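Local coordinates for 2-nitrobenzoate nitroreductase (Pseudomonas fluorescens, PDB 4Z85), which probably uses FMN to reduce the nitro group of 2-nitrobenzoate, as an oxidoreductase of the flavoredoxin family, at residues D120-T125 and V129-D134; A41-A46 and E98-C103. All coordinates share one frame; numbering follows the deposited sequence.

Contact 1 of 2, residues D120-T125 and V129-D134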
loop_
_atom_site.group_PDB
_atom_site.type_symbol
_atom_site.label_atom_id
_atom_site.label_comp_id
_atom_site.label_asym_id
_atom_site.label_seq_id
_atom_site.Cartn_x
_atom_site.Cartn_y
_atom_site.Cartn_z
ATOM N N ASP A 120 24.314 7.622 4.974
ATOM C CA ASP A 120 25.123 8.216 3.914
ATOM C C ASP A 120 24.264 8.375 2.662
ATOM O O ASP A 120 23.295 7.633 2.463
ATOM C CB ASP A 120 26.364 7.377 3.617
ATOM C CG ASP A 120 27.409 7.461 4.727
ATOM O OD1 ASP A 120 27.681 8.581 5.216
ATOM O OD2 ASP A 120 27.958 6.407 5.111
ATOM N N LEU A 121 24.617 9.352 1.829
ATOM C CA LEU A 121 23.838 9.667 0.638
ATOM C C LEU A 121 24.656 9.485 -0.633
ATOM O O LEU A 121 25.857 9.775 -0.671
ATOM C CB LEU A 121 23.299 11.095 0.726
ATOM C CG LEU A 121 22.459 11.381 1.969
ATOM C CD1 LEU A 121 22.222 12.868 2.136
ATOM C CD2 LEU A 121 21.125 10.639 1.869
ATOM N N THR A 122 23.992 8.986 -1.669
ATOM C CA THR A 122 24.610 8.750 -2.965
ATOM C C THR A 122 23.838 9.521 -4.029
ATOM O O THR A 122 22.612 9.460 -4.068
ATOM C CB THR A 122 24.635 7.251 -3.315
ATOM O OG1 THR A 122 25.525 6.566 -2.428
ATOM C CG2 THR A 122 25.090 7.039 -4.747
ATOM N N PRO A 123 24.550 10.265 -4.889
ATOM C CA PRO A 123 23.852 11.054 -5.913
ATOM C C PRO A 123 22.925 10.219 -6.809
ATOM O O PRO A 123 23.195 9.039 -7.072
ATOM C CB PRO A 123 25.001 11.648 -6.734
ATOM C CG PRO A 123 26.141 11.714 -5.782
ATOM C CD PRO A 123 26.003 10.517 -4.886
ATOM N N SER A 124 21.836 10.835 -7.263
ATOM C CA SER A 124 20.957 10.217 -8.250
ATOM C C SER A 124 21.393 10.567 -9.666
ATOM O O SER A 124 22.073 11.569 -9.881
ATOM C CB SER A 124 19.502 10.645 -8.037
ATOM O OG SER A 124 18.989 10.137 -6.821
ATOM N N THR A 125 20.978 9.745 -10.627
ATOM C CA THR A 125 21.363 9.911 -12.029
ATOM C C THR A 125 20.495 10.919 -12.782
ATOM O O THR A 125 21.010 11.786 -13.494
ATOM C CB THR A 125 21.312 8.557 -12.765
ATOM O OG1 THR A 125 22.280 7.672 -12.191
ATOM C CG2 THR A 125 21.612 8.727 -14.240
ATOM N N VAL A 129 18.112 15.148 -6.161
ATOM C CA VAL A 129 17.966 14.576 -4.825
ATOM C C VAL A 129 18.686 13.236 -4.769
ATOM O O VAL A 129 18.517 12.402 -5.649
ATOM C CB VAL A 129 16.477 14.396 -4.442
ATOM C CG1 VAL A 129 16.344 13.821 -3.031
ATOM C CG2 VAL A 129 15.746 15.717 -4.542
ATOM N N PRO A 130 19.519 13.037 -3.739
ATOM C CA PRO A 130 20.284 11.803 -3.587
ATOM C C PRO A 130 19.459 10.688 -2.948
ATOM O O PRO A 130 18.464 10.972 -2.279
ATOM C CB PRO A 130 21.417 12.219 -2.654
ATOM C CG PRO A 130 20.788 13.233 -1.783
ATOM C CD PRO A 130 19.833 14.003 -2.670
ATOM N N ARG A 131 19.888 9.454 -3.166
ATOM C CA ARG A 131 19.316 8.294 -2.508
ATOM C C ARG A 131 20.135 7.959 -1.274
ATOM O O ARG A 131 21.250 8.459 -1.102
ATOM C CB ARG A 131 19.290 7.102 -3.447
ATOM C CG ARG A 131 20.673 6.543 -3.736
ATOM C CD ARG A 131 20.579 5.258 -4.507
ATOM N NE ARG A 131 21.881 4.764 -4.964
ATOM C CZ ARG A 131 22.725 4.060 -4.213
ATOM N NH1 ARG A 131 22.428 3.783 -2.949
ATOM N NH2 ARG A 131 23.875 3.641 -4.726
ATOM N N ILE A 132 19.579 7.105 -0.422
ATOM C CA ILE A 132 20.298 6.591 0.737
ATOM C C ILE A 132 21.281 5.530 0.273
ATOM O O ILE A 132 20.920 4.645 -0.500
ATOM C CB ILE A 132 19.314 6.024 1.773
ATOM C CG1 ILE A 132 18.596 7.184 2.473
ATOM C CG2 ILE A 132 20.030 5.116 2.775
ATOM C CD1 ILE A 132 17.383 6.764 3.257
ATOM N N THR A 133 22.537 5.635 0.712
ATOM C CA THR A 133 23.576 4.756 0.188
ATOM C C THR A 133 23.232 3.283 0.414
ATOM O O THR A 133 23.409 2.458 -0.477
ATOM C CB THR A 133 24.961 5.083 0.818
ATOM O OG1 THR A 133 25.294 6.446 0.542
ATOM C CG2 THR A 133 26.044 4.197 0.229
ATOM N N ASP A 134 22.689 2.960 1.583
ATOM C CA ASP A 134 22.437 1.562 1.917
ATOM C C ASP A 134 21.082 1.013 1.410
ATOM O O ASP A 134 20.736 -0.130 1.712
ATOM C CB ASP A 134 22.514 1.362 3.435
ATOM C CG ASP A 134 23.937 1.270 3.957
ATOM O OD1 ASP A 134 24.875 1.135 3.144
ATOM O OD2 ASP A 134 24.102 1.321 5.195
HETATM O O HOH W 1 23.457 4.548 4.169
HETATM O O HOH W 2 21.761 6.496 -7.236
#
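A small beta hairpin of strands 121-122 and 131-132 makes this contact, lying against the barrel of the flavin reductase-like fold. Thr122 and Arg131 form its antiparallel hydrogen-bonded pair: Thr122 N to Arg131 O is 2.8 Å, and Arg131 N returns to Thr122 O at 2.9 Å. Just past the non-hydrogen-bonded pair of Leu121 and Ile132, Thr133 N reaches Asp120 O at 2.8 Å, although Thr133 has already left the strand. At the other end Ser124 OG donates to Val129 O, 2.6 Å away and in the plane of that carbonyl, so a side chain continues the ladder where the backbones part.

The side chains of Thr122 and Arg131 lie side by side and point the same way. Arg131 starts with CG between the backbone N and the carbonyl carbon (chi1 70°) and then runs extended to NE, which brings its guanidinium beneath Thr122; the CB of Thr122 sits 3.8 Å above the centre of one face. Tyr164 adds a cation-pi contact, and Asn90 OD1 accepts from Ile132 N. A water bridges Arg131 NE to Pro123 O, tying the guanidinium to the facing segment. Beside it the Thr122 and Thr133 side chains cross at about a right angle, their OG1 atoms hydrogen-bonded at 3.0 Å. On the other side of the hairpin, Leu121 CB packs on Pro130 CB at 4.0 Å. The guanidinium's turn is also fixed within its own segment, where NH1 donates to Thr133 O at 3.0 Å, with that oxygen in the guanidinium plane.

Contact 2 of 2, residues A41-A46 and E98-C103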
loop_
_atom_site.group_PDB
_atom_site.type_symbol
_atom_site.label_atom_id
_atom_site.label_comp_id
_atom_site.label_asym_id
_atom_site.label_seq_id
_atom_site.Cartn_x
_atom_site.Cartn_y
_atom_site.Cartn_z
ATOM N N ALA A 41 14.842 13.217 5.402
ATOM C CA ALA A 41 14.427 11.834 5.179
ATOM C C ALA A 41 13.247 11.530 6.086
ATOM O O ALA A 41 13.272 11.861 7.272
ATOM C CB ALA A 41 15.574 10.881 5.438
ATOM N N ALA A 42 12.187 10.940 5.536
ATOM C CA ALA A 42 11.015 10.645 6.355
ATOM C C ALA A 42 10.274 9.448 5.767
ATOM O O ALA A 42 10.099 9.375 4.554
ATOM C CB ALA A 42 10.094 11.842 6.447
ATOM N N PRO A 43 9.898 8.490 6.621
ATOM C CA PRO A 43 9.189 7.303 6.130
ATOM C C PRO A 43 7.675 7.472 6.132
ATOM O O PRO A 43 7.077 8.065 7.045
ATOM C CB PRO A 43 9.596 6.219 7.129
ATOM C CG PRO A 43 9.696 7.000 8.428
ATOM C CD PRO A 43 10.265 8.355 8.043
ATOM N N TYR A 44 7.044 6.894 5.115
ATOM C CA TYR A 44 5.587 6.943 4.978
ATOM C C TYR A 44 5.061 5.596 4.518
ATOM O O TYR A 44 5.570 5.065 3.547
ATOM C CB TYR A 44 5.171 7.993 3.952
ATOM C CG TYR A 44 5.634 9.376 4.292
ATOM C CD1 TYR A 44 4.882 10.179 5.129
ATOM C CD2 TYR A 44 6.828 9.863 3.790
ATOM C CE1 TYR A 44 5.306 11.459 5.464
ATOM C CE2 TYR A 44 7.265 11.139 4.118
ATOM C CZ TYR A 44 6.496 11.922 4.953
ATOM O OH TYR A 44 6.911 13.192 5.283
ATOM N N SER A 45 4.042 5.056 5.179
ATOM C CA SER A 45 3.468 3.793 4.714
ATOM C C SER A 45 2.032 3.959 4.189
ATOM O O SER A 45 1.406 2.978 3.805
ATOM C CB SER A 45 3.529 2.718 5.827
ATOM O OG SER A 45 2.605 2.975 6.870
ATOM N N ALA A 46 1.526 5.192 4.116
ATOM C CA ALA A 46 0.278 5.440 3.391
ATOM C C ALA A 46 0.670 5.679 1.941
ATOM O O ALA A 46 0.739 6.819 1.478
ATOM C CB ALA A 46 -0.495 6.639 3.966
ATOM N N GLU A 98 16.313 0.076 10.963
ATOM C CA GLU A 98 16.402 0.822 12.221
ATOM C C GLU A 98 16.512 2.337 11.996
ATOM O O GLU A 98 15.803 3.126 12.627
ATOM C CB GLU A 98 17.594 0.344 13.058
ATOM C CG GLU A 98 17.713 1.093 14.373
ATOM C CD GLU A 98 16.511 0.875 15.275
ATOM O OE1 GLU A 98 15.916 1.867 15.739
ATOM O OE2 GLU A 98 16.163 -0.300 15.518
ATOM N N ARG A 99 17.402 2.730 11.091
ATOM C CA ARG A 99 17.586 4.139 10.800
ATOM C C ARG A 99 16.319 4.720 10.179
ATOM O O ARG A 99 15.941 5.855 10.458
ATOM C CB ARG A 99 18.795 4.336 9.889
ATOM C CG ARG A 99 20.121 4.082 10.598
ATOM C CD ARG A 99 21.286 4.123 9.624
ATOM N NE ARG A 99 21.360 2.925 8.797
ATOM C CZ ARG A 99 22.191 2.777 7.773
ATOM N NH1 ARG A 99 23.034 3.761 7.446
ATOM N NH2 ARG A 99 22.178 1.654 7.066
ATOM N N MET A 100 15.638 3.927 9.357
ATOM C CA MET A 100 14.334 4.336 8.853
ATOM C C MET A 100 13.398 4.701 9.997
ATOM O O MET A 100 12.774 5.753 9.974
ATOM C CB MET A 100 13.713 3.226 8.001
ATOM C CG MET A 100 12.316 3.555 7.444
ATOM S SD MET A 100 10.957 3.181 8.575
ATOM C CE MET A 100 11.118 1.407 8.730
ATOM N N VAL A 101 13.295 3.828 11.001
ATOM C CA VAL A 101 12.405 4.125 12.106
ATOM C C VAL A 101 12.874 5.373 12.866
ATOM O O VAL A 101 12.050 6.194 13.280
ATOM C CB VAL A 101 12.282 2.922 13.053
ATOM C CG1 VAL A 101 11.551 3.302 14.331
ATOM C CG2 VAL A 101 11.564 1.781 12.331
ATOM N N LEU A 102 14.189 5.530 13.013
ATOM C CA LEU A 102 14.732 6.733 13.667
ATOM C C LEU A 102 14.349 8.018 12.916
ATOM O O LEU A 102 14.114 9.065 13.533
ATOM C CB LEU A 102 16.253 6.637 13.798
ATOM C CG LEU A 102 16.751 5.498 14.685
ATOM C CD1 LEU A 102 18.261 5.489 14.773
ATOM C CD2 LEU A 102 16.117 5.585 16.073
ATOM N N CYS A 103 14.254 7.931 11.595
ATOM C CA CYS A 103 13.843 9.080 10.781
ATOM C C CYS A 103 12.430 9.553 11.056
ATOM O O CYS A 103 12.089 10.702 10.770
ATOM C CB CYS A 103 13.956 8.750 9.300
ATOM S SG CYS A 103 15.604 8.757 8.688
#
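The pyrrolidine of Pro43 is the one ring in this contact, and it meets the helix through its CB, CG and CD atoms: Met100 lies at the CB end and Cys103 at the CD end. The ring belongs to strand 39-52 of the antiparallel FMN-binding barrel, and helix 94-103 packs across that strand; the axes of the short segments, strand 41-44 and helix 98-103, approach to 7.1 Å and run almost perpendicular, at 97°. Met100 sends CG off anti to its backbone N (chi1 179°), and the bend at the second torsion (chi2 -86°) lays SD 3.6 Å from Pro43 CB. Midway along the ring, Pro43 CG rests on the backbone, 3.7 Å from Met100 O. Further on, Pro43 CD is 3.9 Å from Cys103 CB. Replacing the ring with an alanine here removes CG and CD, and would probably open a gap in front of Cys103 CB and over the Met100 carbonyl. The interface is buried and apolar, joining barrel wall to helix by van der Waals packing. One helical turn beyond Met100, Cys103 brings SG to 3.9 Å from Ala41 CB.

In the fold
Contact 2 comes first along the chain and is complete before contact 1 opens; their centres are about 16 Å apart, and all four segments fall within the flavin reductase-like domain. Contact 2 seats helix 94-103 on barrel strand 39-52, while contact 1 is the local hairpin that follows helix 113-117 and leads into barrel strand 137-150. Both lean on strand 28-33, where Leu29 touches Pro43 and Met100 from one contact and Ile132 from the other. A direct salt bridge links them, with Asp134 OD2 2.7 Å from Arg99 NH2. Helix and hairpin are thus joined to each other as well as to the barrel they both cover.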